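PDB 2XSG: CCMAN5 from Cellulosimicrobium cellulans, which hydrolyses alpha-mannosides as a glycoside hydrolase of family GH92, an activity used for mannose-6-phosphate modification of yeast-produced human lysosomal enzymes. Local coordinates for residues 331-335 against 380-385; 427-431 against 471-477; 462-466 against 680-684. One frame throughout, in Å; residues are numbered along the deposited sequence.

Interaction 1 (331-335 against 380-385); sequences TYRGV and YLFADA
Residues 331-333 form an extended strand that pairs antiparallel with 339-341, and Gly334 (phi/psi -91/162) and Val335 (-60/-14) begin the loop between them. They face residues 380-385, regular alpha-helix from the C-terminal part of helix 368-387, with Asp384 N bonded to Tyr380 O at 2.8 Å. The contact thus sets a hairpin of the family 92 catalytic domain, consistent with a six-hairpin (alpha/alpha)6 architecture, against one of its helices. The backbones come nearest at Val335 and Asp384, whose CA atoms are 6.3 Å apart. Tyr332, Val335, Tyr380 and Asp384 direct their CA-to-CB bonds across the interface, whereas Arg333 and Phe382 point away, Phe382 packing on helix 427-438.

Tyr332 takes the p rotamer (chi1 78°), which brings its hydroxyl to the helix: Tyr332 OH donates to Asp384 OD2 at 2.6 Å in a buried hydrogen bond. Tyr332 OH also lies at the edge of the Tyr380 ring, 3.3 Å from Tyr380 CD2, and Tyr332 CE1 is 3.8 Å from the same atom. Asp384, in the m rotamer, is further held by a salt bridge from OD1 to Arg426, which also makes a cation-pi contact with Tyr380. Val335 (chi1 -71°) adds a second apolar contact: Val335 CG1 is 3.8 Å from Leu381 CD1, and Val335 CG2 is 3.7 Å from both Asp384 CB and Ala385 N. Gly334 passes close to the carboxylate, where a CB would be tight. One water ties the loop to the acid, accepting from Val335 N at 3.0 Å and donating to Asp384 OD2 at 2.7 Å.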
loop_
_atom_site.group_PDB
_atom_site.type_symbol
_atom_site.label_atom_id
_atom_site.label_comp_id
_atom_site.label_asym_id
_atom_site.label_seq_id
_atom_site.Cartn_x
_atom_site.Cartn_y
_atom_site.Cartn_z
ATOM N N THR A 331 4.029 23.744 -3.617
ATOM C CA THR A 331 5.028 23.638 -2.555
ATOM C C THR A 331 4.818 22.397 -1.674
ATOM O O THR A 331 3.740 21.817 -1.653
ATOM C CB THR A 331 5.070 24.895 -1.655
ATOM O OG1 THR A 331 3.837 25.032 -0.943
ATOM C CG2 THR A 331 5.323 26.163 -2.481
ATOM N N TYR A 332 5.857 22.011 -0.939
ATOM C CA TYR A 332 5.801 20.878 -0.023
ATOM C C TYR A 332 6.654 21.206 1.210
ATOM O O TYR A 332 7.414 22.177 1.203
ATOM C CB TYR A 332 6.284 19.608 -0.745
ATOM C CG TYR A 332 7.789 19.473 -0.893
ATOM C CD1 TYR A 332 8.474 20.027 -1.985
ATOM C CD2 TYR A 332 8.535 18.780 0.065
ATOM C CE1 TYR A 332 9.884 19.895 -2.106
ATOM C CE2 TYR A 332 9.922 18.634 -0.058
ATOM C CZ TYR A 332 10.594 19.200 -1.138
ATOM O OH TYR A 332 11.978 19.049 -1.210
ATOM N N ARG A 333 6.525 20.431 2.284
ATOM C CA ARG A 333 7.402 20.647 3.423
ATOM C C ARG A 333 8.448 19.559 3.493
ATOM O O ARG A 333 8.136 18.375 3.402
ATOM C CB ARG A 333 6.647 20.742 4.756
ATOM C CG ARG A 333 7.631 20.873 5.947
ATOM C CD ARG A 333 6.971 21.272 7.236
ATOM N NE ARG A 333 5.736 20.538 7.398
ATOM C CZ ARG A 333 5.609 19.361 8.001
ATOM N NH1 ARG A 333 6.652 18.753 8.561
ATOM N NH2 ARG A 333 4.411 18.811 8.037
ATOM N N GLY A 334 9.693 19.975 3.654
ATOM C CA GLY A 334 10.815 19.060 3.666
ATOM C C GLY A 334 11.109 18.592 5.070
ATOM O O GLY A 334 10.670 19.217 6.040
ATOM N N VAL A 335 11.851 17.497 5.189
ATOM C CA VAL A 335 12.302 16.998 6.494
ATOM C C VAL A 335 13.164 18.007 7.255
ATOM O O VAL A 335 13.383 17.843 8.450
ATOM C CB VAL A 335 13.030 15.621 6.381
ATOM C CG1 VAL A 335 12.048 14.517 6.059
ATOM C CG2 VAL A 335 14.137 15.668 5.334
ATOM N N TYR A 380 13.890 13.616 -3.897
ATOM C CA TYR A 380 13.875 14.861 -3.114
ATOM C C TYR A 380 13.908 14.616 -1.622
ATOM O O TYR A 380 14.538 15.379 -0.880
ATOM C CB TYR A 380 12.638 15.698 -3.420
ATOM C CG TYR A 380 12.822 16.729 -4.478
ATOM C CD1 TYR A 380 13.505 16.427 -5.651
ATOM C CD2 TYR A 380 12.306 18.020 -4.321
ATOM C CE1 TYR A 380 13.681 17.375 -6.641
ATOM C CE2 TYR A 380 12.476 18.987 -5.319
ATOM C CZ TYR A 380 13.168 18.644 -6.469
ATOM O OH TYR A 380 13.342 19.540 -7.476
ATOM N N LEU A 381 13.227 13.553 -1.196
ATOM C CA LEU A 381 13.143 13.195 0.217
ATOM C C LEU A 381 14.515 12.866 0.799
ATOM O O LEU A 381 14.856 13.334 1.890
ATOM C CB LEU A 381 12.153 12.045 0.447
ATOM C CG LEU A 381 11.991 11.637 1.916
ATOM C CD1 LEU A 381 11.349 12.772 2.701
ATOM C CD2 LEU A 381 11.190 10.359 2.071
ATOM N N PHE A 382 15.288 12.062 0.070
ATOM C CA PHE A 382 16.667 11.732 0.477
ATOM C C PHE A 382 17.631 12.905 0.268
ATOM O O PHE A 382 18.554 13.098 1.049
ATOM C CB PHE A 382 17.163 10.447 -0.212
ATOM C CG PHE A 382 16.731 9.187 0.508
ATOM C CD1 PHE A 382 17.475 8.687 1.565
ATOM C CD2 PHE A 382 15.535 8.547 0.173
ATOM C CE1 PHE A 382 17.059 7.539 2.270
ATOM C CE2 PHE A 382 15.122 7.409 0.861
ATOM C CZ PHE A 382 15.885 6.912 1.921
ATOM N N ALA A 383 17.396 13.693 -0.776
ATOM C CA ALA A 383 18.199 14.875 -1.040
ATOM C C ALA A 383 18.041 15.878 0.111
ATOM O O ALA A 383 19.027 16.530 0.523
ATOM C CB ALA A 383 17.805 15.488 -2.356
ATOM N N ASP A 384 16.817 15.969 0.634
ATOM C CA ASP A 384 16.496 16.808 1.788
ATOM C C ASP A 384 17.179 16.346 3.079
ATOM O O ASP A 384 17.739 17.179 3.813
ATOM C CB ASP A 384 14.977 16.926 1.987
ATOM C CG ASP A 384 14.309 17.804 0.935
ATOM O OD1 ASP A 384 15.036 18.507 0.181
ATOM O OD2 ASP A 384 13.056 17.779 0.846
ATOM N N ALA A 385 17.148 15.043 3.358
ATOM C CA ALA A 385 17.908 14.495 4.489
ATOM C C ALA A 385 19.381 14.899 4.396
ATOM O O ALA A 385 19.971 15.371 5.375
ATOM C CB ALA A 385 17.768 12.970 4.567
HETATM O O HOH W 1 11.843 16.137 2.569
#

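Interaction 2 (427-431 against 471-477); sequences LDEAY and IADELGL
Leu427 opens the first turn of helix 427-438 and faces the last turn of helix 455-474. In its t rotamer (chi2 65°), Leu427 CD1 lies 3.7 Å from Ile471 CG2 and Leu427 CG 4.0 Å from Leu475 CD2. Asp428, more exposed, and Leu475 have the closest CA atoms here, 6.7 Å apart, and Asp428 N lies 3.7 Å from Leu475 CD2. Two helices of the catalytic domain, probably an (alpha/alpha)6 barrel, meet here through apolar side chains without a hydrogen bond between the segments. Tyr431, one turn on, has its CA 7.6 Å from that of Ile471. With chi1 at t, its side chain lies among four others: Tyr431 CD1 is 3.7 Å from Ile471 CG2, Tyr431 CB 3.6 Å from Leu475 CD1, Tyr431 CE2 3.7 Å from Leu477 CD1, and Tyr431 OH 3.6 Å from Ala472 CB. That hydroxyl is hydrogen-bonded to Glu480. A Schellman motif at Gly476 (phi 74°) ends the helix, with Leu477 N bonded to Ala472 O at 2.8 Å, and places Leu477 as N-cap residue of helix 478-495.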
loop_
_atom_site.group_PDB
_atom_site.type_symbol
_atom_site.label_atom_id
_atom_site.label_comp_id
_atom_site.label_asym_id
_atom_site.label_seq_id
_atom_site.Cartn_x
_atom_site.Cartn_y
_atom_site.Cartn_z
ATOM N N LEU A 427 19.481 13.951 -7.793
ATOM C CA LEU A 427 19.903 12.561 -7.560
ATOM C C LEU A 427 21.300 12.523 -6.938
ATOM O O LEU A 427 21.553 11.730 -6.034
ATOM C CB LEU A 427 19.838 11.734 -8.842
ATOM C CG LEU A 427 20.231 10.252 -8.803
ATOM C CD1 LEU A 427 19.272 9.444 -7.932
ATOM C CD2 LEU A 427 20.301 9.683 -10.236
ATOM N N ASP A 428 22.197 13.402 -7.389
ATOM C CA ASP A 428 23.540 13.473 -6.795
ATOM C C ASP A 428 23.493 13.722 -5.275
ATOM O O ASP A 428 24.291 13.160 -4.545
ATOM C CB ASP A 428 24.453 14.493 -7.517
ATOM C CG ASP A 428 23.895 15.924 -7.510
ATOM O OD1 ASP A 428 22.753 16.164 -7.055
ATOM O OD2 ASP A 428 24.608 16.826 -7.992
ATOM N N GLU A 429 22.542 14.543 -4.824
ATOM C CA GLU A 429 22.333 14.802 -3.386
ATOM C C GLU A 429 21.684 13.629 -2.655
ATOM O O GLU A 429 22.029 13.345 -1.502
ATOM C CB GLU A 429 21.423 16.007 -3.162
ATOM C CG GLU A 429 22.030 17.349 -3.354
ATOM C CD GLU A 429 21.022 18.431 -3.062
ATOM O OE1 GLU A 429 20.651 18.606 -1.870
ATOM O OE2 GLU A 429 20.585 19.089 -4.036
ATOM N N ALA A 430 20.709 12.989 -3.300
ATOM C CA ALA A 430 20.043 11.832 -2.725
ATOM C C ALA A 430 21.034 10.695 -2.442
ATOM O O ALA A 430 20.958 10.039 -1.411
ATOM C CB ALA A 430 18.908 11.348 -3.659
ATOM N N TYR A 431 21.982 10.489 -3.358
ATOM C CA TYR A 431 22.902 9.334 -3.297
ATOM C C TYR A 431 23.611 9.068 -1.943
ATOM O O TYR A 431 23.509 7.970 -1.420
ATOM C CB TYR A 431 23.886 9.357 -4.479
ATOM C CG TYR A 431 24.780 8.148 -4.557
ATOM C CD1 TYR A 431 24.309 6.951 -5.071
ATOM C CD2 TYR A 431 26.106 8.208 -4.118
ATOM C CE1 TYR A 431 25.113 5.829 -5.137
ATOM C CE2 TYR A 431 26.929 7.093 -4.183
ATOM C CZ TYR A 431 26.416 5.903 -4.695
ATOM O OH TYR A 431 27.211 4.794 -4.774
ATOM N N ILE A 471 22.106 3.263 -9.502
ATOM C CA ILE A 471 22.198 4.709 -9.252
ATOM C C ILE A 471 23.638 5.228 -9.384
ATOM O O ILE A 471 23.872 6.333 -9.911
ATOM C CB ILE A 471 21.626 5.092 -7.863
ATOM C CG1 ILE A 471 20.202 4.533 -7.682
ATOM C CG2 ILE A 471 21.656 6.613 -7.661
ATOM C CD1 ILE A 471 19.673 4.549 -6.207
ATOM N N ALA A 472 24.601 4.447 -8.911
ATOM C CA ALA A 472 26.012 4.873 -9.009
ATOM C C ALA A 472 26.460 5.065 -10.472
ATOM O O ALA A 472 27.085 6.082 -10.809
ATOM C CB ALA A 472 26.940 3.892 -8.256
ATOM N N ASP A 473 26.124 4.099 -11.333
ATOM C CA ASP A 473 26.469 4.140 -12.767
ATOM C C ASP A 473 25.776 5.320 -13.459
ATOM O O ASP A 473 26.327 5.933 -14.368
ATOM C CB ASP A 473 26.066 2.828 -13.464
ATOM C CG ASP A 473 27.169 1.769 -13.433
ATOM O OD1 ASP A 473 28.365 2.132 -13.434
ATOM O OD2 ASP A 473 26.839 0.560 -13.417
ATOM N N GLU A 474 24.551 5.622 -13.034
ATOM C CA GLU A 474 23.825 6.753 -13.588
ATOM C C GLU A 474 24.483 8.083 -13.228
ATOM O O GLU A 474 24.383 9.055 -13.987
ATOM C CB GLU A 474 22.376 6.744 -13.115
ATOM C CG GLU A 474 21.517 7.825 -13.734
ATOM C CD GLU A 474 21.201 7.593 -15.211
ATOM O OE1 GLU A 474 21.628 6.572 -15.807
ATOM O OE2 GLU A 474 20.497 8.450 -15.773
ATOM N N LEU A 475 25.139 8.130 -12.073
ATOM C CA LEU A 475 25.815 9.357 -11.625
ATOM C C LEU A 475 27.252 9.413 -12.125
ATOM O O LEU A 475 27.989 10.346 -11.807
ATOM C CB LEU A 475 25.787 9.473 -10.094
ATOM C CG LEU A 475 24.413 9.762 -9.488
ATOM C CD1 LEU A 475 24.349 9.391 -8.000
ATOM C CD2 LEU A 475 24.046 11.222 -9.713
ATOM N N GLY A 476 27.635 8.415 -12.916
ATOM C CA GLY A 476 29.003 8.295 -13.414
ATOM C C GLY A 476 30.024 7.847 -12.386
ATOM O O GLY A 476 31.215 8.076 -12.560
ATOM N N LEU A 477 29.569 7.205 -11.309
ATOM C CA LEU A 477 30.477 6.686 -10.279
ATOM C C LEU A 477 30.787 5.217 -10.581
ATOM O O LEU A 477 30.392 4.301 -9.832
ATOM C CB LEU A 477 29.894 6.889 -8.868
ATOM C CG LEU A 477 29.415 8.302 -8.488
ATOM C CD1 LEU A 477 28.618 8.302 -7.189
ATOM C CD2 LEU A 477 30.577 9.302 -8.391
#

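Interaction 3 (462-466 against 680-684); sequences GYDQY and VTAGS
Two buried tyrosines of helix 455-474 bind the backbone of a distant tight turn here, within the family 92 catalytic domain, and join parts of the chain more than 200 residues apart. Residues 462-466 are regular alpha-helix, with Tyr466 N bonded to Gly462 O at 3.0 Å. Residues 680-684 have no regular secondary structure but make a type II beta turn from Thr681 to Ser684, with Ala682 at -65/145 and Gly683 at 85/13. The backbones stay well apart, the nearest CA atoms, of Tyr466 and Gly683, being 8.2 Å from each other, so the tyrosine side chains span the gap.

Three residues apart, the two tyrosines reach the turn from the same side of the helix. Tyr463 (chi1 -148°, between wells) donates from OH to Ala682 O at 2.7 Å; Tyr466 (chi1 165°, t) donates from OH to Gly683 O, also at 2.7 Å. Both carbonyls lie near the plane of the ring that binds them. Glycine is required at 683 by the turn itself, since a CB would jam against the preceding carbonyl, and one would also sit only 3.3 Å from Tyr466 CE2. Within the turn, Ser684 OG donates to Thr681 O at 2.8 Å, reinforcing a weak Ser684 N to Thr681 O bond of 3.4 Å.

Tyr548 meets both tyrosine rings, while Gly683 N is bonded to Asp415 of helix 409-418, and Ala682 packs on Val411 of that helix and on Phe357 and Ser361 of helix 353-366. The turn, in the loop between strands 677-678 and 686-689, thus rests against three helices.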
loop_
_atom_site.group_PDB
_atom_site.type_symbol
_atom_site.label_atom_id
_atom_site.label_comp_id
_atom_site.label_asym_id
_atom_site.label_seq_id
_atom_site.Cartn_x
_atom_site.Cartn_y
_atom_site.Cartn_z
ATOM N N GLY A 462 22.231 -7.056 0.026
ATOM C CA GLY A 462 22.590 -7.483 -1.317
ATOM C C GLY A 462 21.703 -6.799 -2.338
ATOM O O GLY A 462 22.197 -6.221 -3.308
ATOM N N TYR A 463 20.389 -6.846 -2.111
ATOM C CA TYR A 463 19.448 -6.198 -3.018
ATOM C C TYR A 463 19.597 -4.655 -2.983
ATOM O O TYR A 463 19.561 -4.004 -4.024
ATOM C CB TYR A 463 18.016 -6.627 -2.694
ATOM C CG TYR A 463 17.079 -6.695 -3.883
ATOM C CD1 TYR A 463 17.228 -5.836 -4.981
ATOM C CD2 TYR A 463 16.021 -7.603 -3.904
ATOM C CE1 TYR A 463 16.369 -5.895 -6.078
ATOM C CE2 TYR A 463 15.137 -7.657 -5.005
ATOM C CZ TYR A 463 15.323 -6.796 -6.083
ATOM O OH TYR A 463 14.471 -6.835 -7.176
ATOM N N ASP A 464 19.775 -4.084 -1.793
ATOM C CA ASP A 464 20.026 -2.645 -1.660
ATOM C C ASP A 464 21.231 -2.202 -2.456
ATOM O O ASP A 464 21.181 -1.161 -3.120
ATOM C CB ASP A 464 20.252 -2.260 -0.202
ATOM C CG ASP A 464 18.959 -2.147 0.579
ATOM O OD1 ASP A 464 17.881 -1.973 -0.045
ATOM O OD2 ASP A 464 19.027 -2.224 1.817
ATOM N N GLN A 465 22.309 -2.990 -2.376
ATOM C CA GLN A 465 23.556 -2.668 -3.064
ATOM C C GLN A 465 23.444 -2.825 -4.576
ATOM O O GLN A 465 23.985 -1.988 -5.333
ATOM C CB GLN A 465 24.726 -3.479 -2.507
ATOM C CG GLN A 465 25.141 -3.093 -1.095
ATOM C CD GLN A 465 26.264 -3.981 -0.575
ATOM O OE1 GLN A 465 26.267 -5.178 -0.823
ATOM N NE2 GLN A 465 27.235 -3.389 0.122
ATOM N N TYR A 466 22.730 -3.857 -5.024
ATOM C CA TYR A 466 22.378 -3.915 -6.438
ATOM C C TYR A 466 21.708 -2.595 -6.880
ATOM O O TYR A 466 22.091 -2.007 -7.887
ATOM C CB TYR A 466 21.490 -5.137 -6.813
ATOM C CG TYR A 466 20.871 -4.947 -8.187
ATOM C CD1 TYR A 466 21.644 -5.070 -9.348
ATOM C CD2 TYR A 466 19.532 -4.559 -8.320
ATOM C CE1 TYR A 466 21.084 -4.836 -10.617
ATOM C CE2 TYR A 466 18.967 -4.327 -9.569
ATOM C CZ TYR A 466 19.742 -4.466 -10.710
ATOM O OH TYR A 466 19.175 -4.237 -11.936
ATOM N N VAL A 680 9.552 -9.682 -11.083
ATOM C CA VAL A 680 10.462 -10.461 -10.232
ATOM C C VAL A 680 11.646 -9.578 -9.797
ATOM O O VAL A 680 11.904 -9.407 -8.613
ATOM C CB VAL A 680 10.921 -11.791 -10.913
ATOM C CG1 VAL A 680 12.073 -12.448 -10.142
ATOM C CG2 VAL A 680 9.730 -12.750 -11.018
ATOM N N THR A 681 12.306 -8.961 -10.758
ATOM C CA THR A 681 13.408 -8.062 -10.454
ATOM C C THR A 681 12.940 -6.615 -10.493
ATOM O O THR A 681 12.911 -6.001 -11.559
ATOM C CB THR A 681 14.582 -8.284 -11.432
ATOM O OG1 THR A 681 14.859 -9.685 -11.504
ATOM C CG2 THR A 681 15.824 -7.560 -10.957
ATOM N N ALA A 682 12.534 -6.094 -9.331
ATOM C CA ALA A 682 12.388 -4.666 -9.146
ATOM C C ALA A 682 13.797 -4.107 -9.269
ATOM O O ALA A 682 14.768 -4.761 -8.871
ATOM C CB ALA A 682 11.814 -4.365 -7.778
ATOM N N GLY A 683 13.918 -2.919 -9.840
ATOM C CA GLY A 683 15.230 -2.353 -10.099
ATOM C C GLY A 683 15.809 -2.831 -11.418
ATOM O O GLY A 683 17.000 -2.661 -11.677
ATOM N N SER A 684 14.976 -3.446 -12.244
ATOM C CA SER A 684 15.349 -3.779 -13.624
ATOM C C SER A 684 14.226 -3.263 -14.524
ATOM O O SER A 684 13.272 -2.654 -14.034
ATOM C CB SER A 684 15.526 -5.290 -13.803
ATOM O OG SER A 684 14.280 -5.933 -13.948
#

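Overall arrangement
The contacts lie in the catalytic part of the enzyme and form a chain across three of its helices. Interaction 1 closes before interaction 2 opens, and the two touch directly: Phe382 and Ala383 of helix 368-387 pack on Ala430 of helix 427-438, and the interaction centres are about 17 Å apart. Interactions 2 and 3 share helix 455-474, whose C-terminal turn serves the former and an earlier turn the latter; their centres are about 16 Å apart and their segments alternate along the chain. Interactions 1 and 3, about 24 Å between centres, do not touch. Together they connect the 331-333 hairpin to the 680-684 turn, joining early and late portions of the catalytic sequence.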